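Local structure of glycosyl transferase (5U02) at residues Q67-R72 and Y87-D92; K138-A143 and T156-M161. The protein belongs to the glycosyltransferases, the modelled chain comprising a helical linker region followed by two beta-rich C-terminal domains of the TarS type. One frame throughout, in Å; residues are numbered along the deposited sequence.

Contact 1 of 2, residues Q67-R72 and Y87-D92; sequences QAVPER and YARAKD
R89 carries most of this contact, reaching from the last turn of its helix across the chain that leaves helix 56-68. Its NH1 points at the carbonyl of V69, with R89 NH1 3.3 Å from V69 O; the bond is weak though fairly straight (163° at the hydrogen), and the oxygen lies at the edge of the guanidinium, in its plane. E71 CG sits over one face of the R89 guanidinium, 4.1 Å from R89 NE and displaced toward the rim. The E71 carboxylate stays apart, E71 OE2 being 5.4 Å from R89 NE, so any attraction is long-range. V69 CG2 borders R89 NH1 where the two side chains run roughly perpendicular. At the other end, Q67 NE2 gives a weak bond to the main-chain R89 O at 3.3 Å and also brushes K91 CE at 3.6 Å.

Behind these contacts, the R89 chain runs extended from CG to NE, and a salt bridge from NH2 to D74 is its strongest polar tie. K91, with positive phi (44°), closes the helix in a Schellman motif, and its NZ bonds to N60 O. D92 then N-caps helix 93-105 through N95. The contact thus joins the C-terminal ends of helices 56-68 and 82-89 in the helical linker region, with V69 packed on A13 of helix 2-17 and R89 also touching I66.

Contact 2 of 2, residues K138-A143 and T156-M161; sequences KVKMTA and TLNEFM
T156 lines up opposite K140 as an antiparallel hydrogen-bonded pair, gripped by two main-chain bonds: T156 N to K140 O at 2.7 Å, almost straight at 176°, and K140 N to T156 O at 2.8 Å. From this frame T156 CB stands 3.7 Å from K140 O. Its OG1, beside the backbone N (chi1 -62°), lies 2.7 Å from T142 OG1 and passes T142 CG2 at 3.4 Å; the two threonine side chains meet roughly perpendicular. T156 CG2 is turned anti to the backbone N, beside the carbonyl carbon. T142 OG1 is hydrogen-bonded to E154 OE1, and a classic beta bulge sets T142 and A143 together against the single residue E154.

On the face opposite K140 and T156, V139 and L157 form an apolar, non-hydrogen-bonded pair, V139 CG2 running alongside L157 CD2 at 3.6 Å. At the K138 end N158 N gives a weak bond to K138 O, and K138 N bonds to E159 O. The contact zips the beta hairpin of strands 138-146 and 150-159, in an E-set clan domain; V139 and L157 pack on L217 of strand 212-221, and the T156 side chain touches Q193 of strand 193-199.

How the contacts relate
From the N terminus, the chain first passes through the helices of the linker region, where contact 1 closes a short loop: 14 residues, including part of helix 82-89, separate its segments. Helix 93-105 and the three-stranded sheet built from strands 110-114, 117-121 and 129-132 follow before contact 2 opens. Contact 2 also closes a short loop, of 12 residues, mostly strand and turning at the hairpin. The two loops lie in series, neither nesting nor crossing. The centres of contact 1 and contact 2 are about 33 Å apart. The nearest atoms of contact 1 and contact 2 are about 13 Å apart, without touching. One ties helix ends together; the other joins neighbouring strands of the first C-terminal beta domain.

Contact 1 of 2, residues Q67-R72 and Y87-D92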
loop_
_atom_site.group_PDB
_atom_site.type_symbol
_atom_site.label_atom_id
_atom_site.label_comp_id
_atom_site.label_asym_id
_atom_site.label_seq_id
_atom_site.Cartn_x
_atom_site.Cartn_y
_atom_site.Cartn_z
ATOM N N GLN A 67 40.792 15.470 21.607
ATOM C CA GLN A 67 41.151 16.851 21.919
ATOM C C GLN A 67 42.284 17.350 21.031
ATOM O O GLN A 67 42.400 18.557 20.792
ATOM C CB GLN A 67 41.544 16.981 23.392
ATOM C CG GLN A 67 40.408 17.410 24.308
ATOM C CD GLN A 67 40.642 17.017 25.754
ATOM O OE1 GLN A 67 41.764 16.706 26.153
ATOM N NE2 GLN A 67 39.577 17.032 26.548
ATOM N N ALA A 68 43.121 16.439 20.528
ATOM C CA ALA A 68 44.286 16.835 19.747
ATOM C C ALA A 68 43.931 17.253 18.327
ATOM O O ALA A 68 44.687 18.015 17.715
ATOM C CB ALA A 68 45.303 15.695 19.704
ATOM N N VAL A 69 42.816 16.775 17.786
ATOM C CA VAL A 69 42.430 17.129 16.422
ATOM C C VAL A 69 41.590 18.400 16.470
ATOM O O VAL A 69 40.713 18.534 17.335
ATOM C CB VAL A 69 41.685 15.979 15.726
ATOM C CG1 VAL A 69 42.668 14.911 15.285
ATOM C CG2 VAL A 69 40.648 15.375 16.644
ATOM N N PRO A 70 41.830 19.355 15.575
ATOM C CA PRO A 70 41.133 20.642 15.664
ATOM C C PRO A 70 39.644 20.504 15.397
ATOM O O PRO A 70 39.198 19.615 14.668
ATOM C CB PRO A 70 41.811 21.488 14.579
ATOM C CG PRO A 70 43.102 20.792 14.283
ATOM C CD PRO A 70 42.824 19.337 14.490
ATOM N N GLU A 71 38.872 21.413 15.997
ATOM C CA GLU A 71 37.440 21.477 15.732
ATOM C C GLU A 71 37.139 21.808 14.273
ATOM O O GLU A 71 36.035 21.520 13.803
ATOM C CB GLU A 71 36.781 22.511 16.649
ATOM C CG GLU A 71 36.911 22.199 18.137
ATOM C CD GLU A 71 36.050 23.097 19.015
ATOM O OE1 GLU A 71 34.913 23.426 18.614
ATOM O OE2 GLU A 71 36.512 23.476 20.111
ATOM N N ARG A 72 38.091 22.424 13.559
ATOM C CA ARG A 72 37.953 22.674 12.126
ATOM C C ARG A 72 37.574 21.415 11.362
ATOM O O ARG A 72 36.742 21.476 10.444
ATOM C CB ARG A 72 39.265 23.246 11.576
ATOM C CG ARG A 72 39.455 23.080 10.086
ATOM C CD ARG A 72 40.878 23.490 9.672
ATOM N NE ARG A 72 41.837 23.257 10.740
ATOM C CZ ARG A 72 43.125 23.579 10.669
ATOM N NH1 ARG A 72 43.608 24.147 9.571
ATOM N NH2 ARG A 72 43.939 23.331 11.690
ATOM N N TYR A 87 31.131 14.795 21.752
ATOM C CA TYR A 87 31.076 14.187 23.077
ATOM C C TYR A 87 32.381 13.507 23.469
ATOM O O TYR A 87 32.563 13.192 24.650
ATOM C CB TYR A 87 29.927 13.181 23.161
ATOM C CG TYR A 87 28.563 13.800 22.965
ATOM C CD1 TYR A 87 28.089 14.777 23.829
ATOM C CD2 TYR A 87 27.744 13.396 21.921
ATOM C CE1 TYR A 87 26.841 15.344 23.648
ATOM C CE2 TYR A 87 26.500 13.954 21.733
ATOM C CZ TYR A 87 26.053 14.925 22.599
ATOM O OH TYR A 87 24.812 15.471 22.401
ATOM N N ALA A 88 33.288 13.268 22.517
ATOM C CA ALA A 88 34.611 12.767 22.872
ATOM C C ALA A 88 35.420 13.839 23.590
ATOM O O ALA A 88 35.904 13.618 24.705
ATOM C CB ALA A 88 35.350 12.282 21.626
ATOM N N ARG A 89 35.573 15.011 22.964
ATOM C CA ARG A 89 36.267 16.118 23.617
ATOM C C ARG A 89 35.617 16.459 24.950
ATOM O O ARG A 89 36.307 16.800 25.917
ATOM C CB ARG A 89 36.285 17.348 22.711
ATOM C CG ARG A 89 37.051 17.176 21.415
ATOM C CD ARG A 89 37.100 18.485 20.644
ATOM N NE ARG A 89 37.631 18.308 19.297
ATOM C CZ ARG A 89 36.890 17.989 18.242
ATOM N NH1 ARG A 89 37.453 17.845 17.049
ATOM N NH2 ARG A 89 35.583 17.811 18.378
ATOM N N ALA A 90 34.291 16.368 25.020
ATOM C CA ALA A 90 33.567 16.632 26.254
ATOM C C ALA A 90 33.598 15.457 27.222
ATOM O O ALA A 90 33.082 15.589 28.337
ATOM C CB ALA A 90 32.116 17.006 25.941
ATOM N N LYS A 91 34.194 14.335 26.825
ATOM C CA LYS A 91 34.269 13.115 27.633
ATOM C C LYS A 91 32.929 12.819 28.299
ATOM O O LYS A 91 32.817 12.612 29.508
ATOM C CB LYS A 91 35.403 13.204 28.649
ATOM C CG LYS A 91 36.659 13.832 28.074
ATOM C CD LYS A 91 37.839 13.686 29.011
ATOM C CE LYS A 91 39.147 13.942 28.276
ATOM N NZ LYS A 91 40.269 13.119 28.808
ATOM N N ASP A 92 31.904 12.799 27.457
ATOM C CA ASP A 92 30.508 12.658 27.853
ATOM C C ASP A 92 30.008 11.338 27.281
ATOM O O ASP A 92 29.598 11.274 26.119
ATOM C CB ASP A 92 29.704 13.844 27.329
ATOM C CG ASP A 92 28.287 13.874 27.847
ATOM O OD1 ASP A 92 27.800 12.846 28.365
ATOM O OD2 ASP A 92 27.655 14.940 27.721
#

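Contact 2 of 2, residues K138-A143 and T156-M161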
loop_
_atom_site.group_PDB
_atom_site.type_symbol
_atom_site.label_atom_id
_atom_site.label_comp_id
_atom_site.label_asym_id
_atom_site.label_seq_id
_atom_site.Cartn_x
_atom_site.Cartn_y
_atom_site.Cartn_z
ATOM N N LYS A 138 20.806 -2.371 7.303
ATOM C CA LYS A 138 21.136 -3.790 7.313
ATOM C C LYS A 138 19.852 -4.604 7.317
ATOM O O LYS A 138 18.918 -4.307 8.068
ATOM C CB LYS A 138 21.986 -4.143 8.539
ATOM C CG LYS A 138 23.334 -3.450 8.589
ATOM C CD LYS A 138 24.310 -4.074 7.603
ATOM C CE LYS A 138 25.736 -3.615 7.873
ATOM N NZ LYS A 138 26.732 -4.323 7.012
ATOM N N VAL A 139 19.795 -5.626 6.465
ATOM C CA VAL A 139 18.597 -6.441 6.305
ATOM C C VAL A 139 18.949 -7.892 6.584
ATOM O O VAL A 139 19.963 -8.396 6.088
ATOM C CB VAL A 139 17.993 -6.292 4.898
ATOM C CG1 VAL A 139 16.777 -7.202 4.753
ATOM C CG2 VAL A 139 17.609 -4.852 4.639
ATOM N N LYS A 140 18.112 -8.562 7.373
ATOM C CA LYS A 140 18.233 -9.995 7.592
ATOM C C LYS A 140 16.920 -10.657 7.194
ATOM O O LYS A 140 15.844 -10.200 7.597
ATOM C CB LYS A 140 18.598 -10.315 9.049
ATOM C CG LYS A 140 18.718 -11.808 9.322
ATOM C CD LYS A 140 18.697 -12.166 10.799
ATOM C CE LYS A 140 19.111 -13.624 10.990
ATOM N NZ LYS A 140 19.467 -13.968 12.395
ATOM N N MET A 141 17.006 -11.706 6.378
ATOM C CA MET A 141 15.823 -12.457 5.964
ATOM C C MET A 141 15.485 -13.431 7.084
ATOM O O MET A 141 16.093 -14.497 7.201
ATOM C CB MET A 141 16.077 -13.169 4.640
ATOM C CG MET A 141 14.851 -13.868 4.043
ATOM S SD MET A 141 15.239 -14.733 2.500
ATOM C CE MET A 141 16.386 -15.972 3.087
ATOM N N THR A 142 14.522 -13.056 7.930
ATOM C CA THR A 142 14.210 -13.837 9.119
ATOM C C THR A 142 13.157 -14.917 8.885
ATOM O O THR A 142 12.972 -15.769 9.759
ATOM C CB THR A 142 13.761 -12.913 10.261
ATOM O OG1 THR A 142 12.949 -11.854 9.741
ATOM C CG2 THR A 142 14.969 -12.316 10.979
ATOM N N ALA A 143 12.468 -14.911 7.744
ATOM C CA ALA A 143 11.588 -16.017 7.384
ATOM C C ALA A 143 11.514 -16.128 5.869
ATOM O O ALA A 143 11.613 -15.127 5.155
ATOM C CB ALA A 143 10.176 -15.849 7.964
ATOM N N THR A 156 13.935 -8.358 8.197
ATOM C CA THR A 156 14.100 -7.600 9.429
ATOM C C THR A 156 15.227 -6.591 9.249
ATOM O O THR A 156 16.364 -6.966 8.944
ATOM C CB THR A 156 14.389 -8.527 10.609
ATOM O OG1 THR A 156 13.275 -9.405 10.801
ATOM C CG2 THR A 156 14.608 -7.721 11.879
ATOM N N LEU A 157 14.907 -5.312 9.429
ATOM C CA LEU A 157 15.918 -4.258 9.447
ATOM C C LEU A 157 16.561 -4.254 10.827
ATOM O O LEU A 157 15.994 -3.727 11.785
ATOM C CB LEU A 157 15.299 -2.903 9.128
ATOM C CG LEU A 157 14.387 -2.792 7.910
ATOM C CD1 LEU A 157 14.066 -1.329 7.639
ATOM C CD2 LEU A 157 15.032 -3.435 6.708
ATOM N N ASN A 158 17.748 -4.854 10.937
ATOM C CA ASN A 158 18.414 -4.919 12.235
ATOM C C ASN A 158 18.974 -3.563 12.642
ATOM O O ASN A 158 18.926 -3.195 13.822
ATOM C CB ASN A 158 19.521 -5.974 12.214
ATOM C CG ASN A 158 18.998 -7.374 12.492
ATOM O OD1 ASN A 158 17.832 -7.553 12.846
ATOM N ND2 ASN A 158 19.867 -8.369 12.356
ATOM N N GLU A 159 19.511 -2.806 11.688
ATOM C CA GLU A 159 20.068 -1.495 11.984
ATOM C C GLU A 159 19.640 -0.506 10.914
ATOM O O GLU A 159 19.745 -0.789 9.717
ATOM C CB GLU A 159 21.595 -1.544 12.088
ATOM C CG GLU A 159 22.084 -2.056 13.431
ATOM C CD GLU A 159 23.589 -1.965 13.583
ATOM O OE1 GLU A 159 24.220 -1.212 12.811
ATOM O OE2 GLU A 159 24.138 -2.639 14.480
ATOM N N PHE A 160 19.155 0.648 11.362
ATOM C CA PHE A 160 18.686 1.708 10.483
ATOM C C PHE A 160 18.605 2.976 11.316
ATOM O O PHE A 160 18.028 2.965 12.409
ATOM C CB PHE A 160 17.319 1.366 9.876
ATOM C CG PHE A 160 17.012 2.113 8.609
ATOM C CD1 PHE A 160 18.015 2.767 7.910
ATOM C CD2 PHE A 160 15.714 2.179 8.128
ATOM C CE1 PHE A 160 17.731 3.462 6.749
ATOM C CE2 PHE A 160 15.423 2.870 6.967
ATOM C CZ PHE A 160 16.435 3.514 6.275
ATOM N N MET A 161 19.189 4.059 10.813
ATOM C CA MET A 161 19.283 5.286 11.590
ATOM C C MET A 161 17.988 6.074 11.623
ATOM O O MET A 161 18.012 7.254 11.993
ATOM C CB MET A 161 20.417 6.162 11.057
ATOM C CG MET A 161 21.765 5.776 11.621
ATOM S SD MET A 161 23.099 6.756 10.930
ATOM C CE MET A 161 22.612 6.754 9.223
#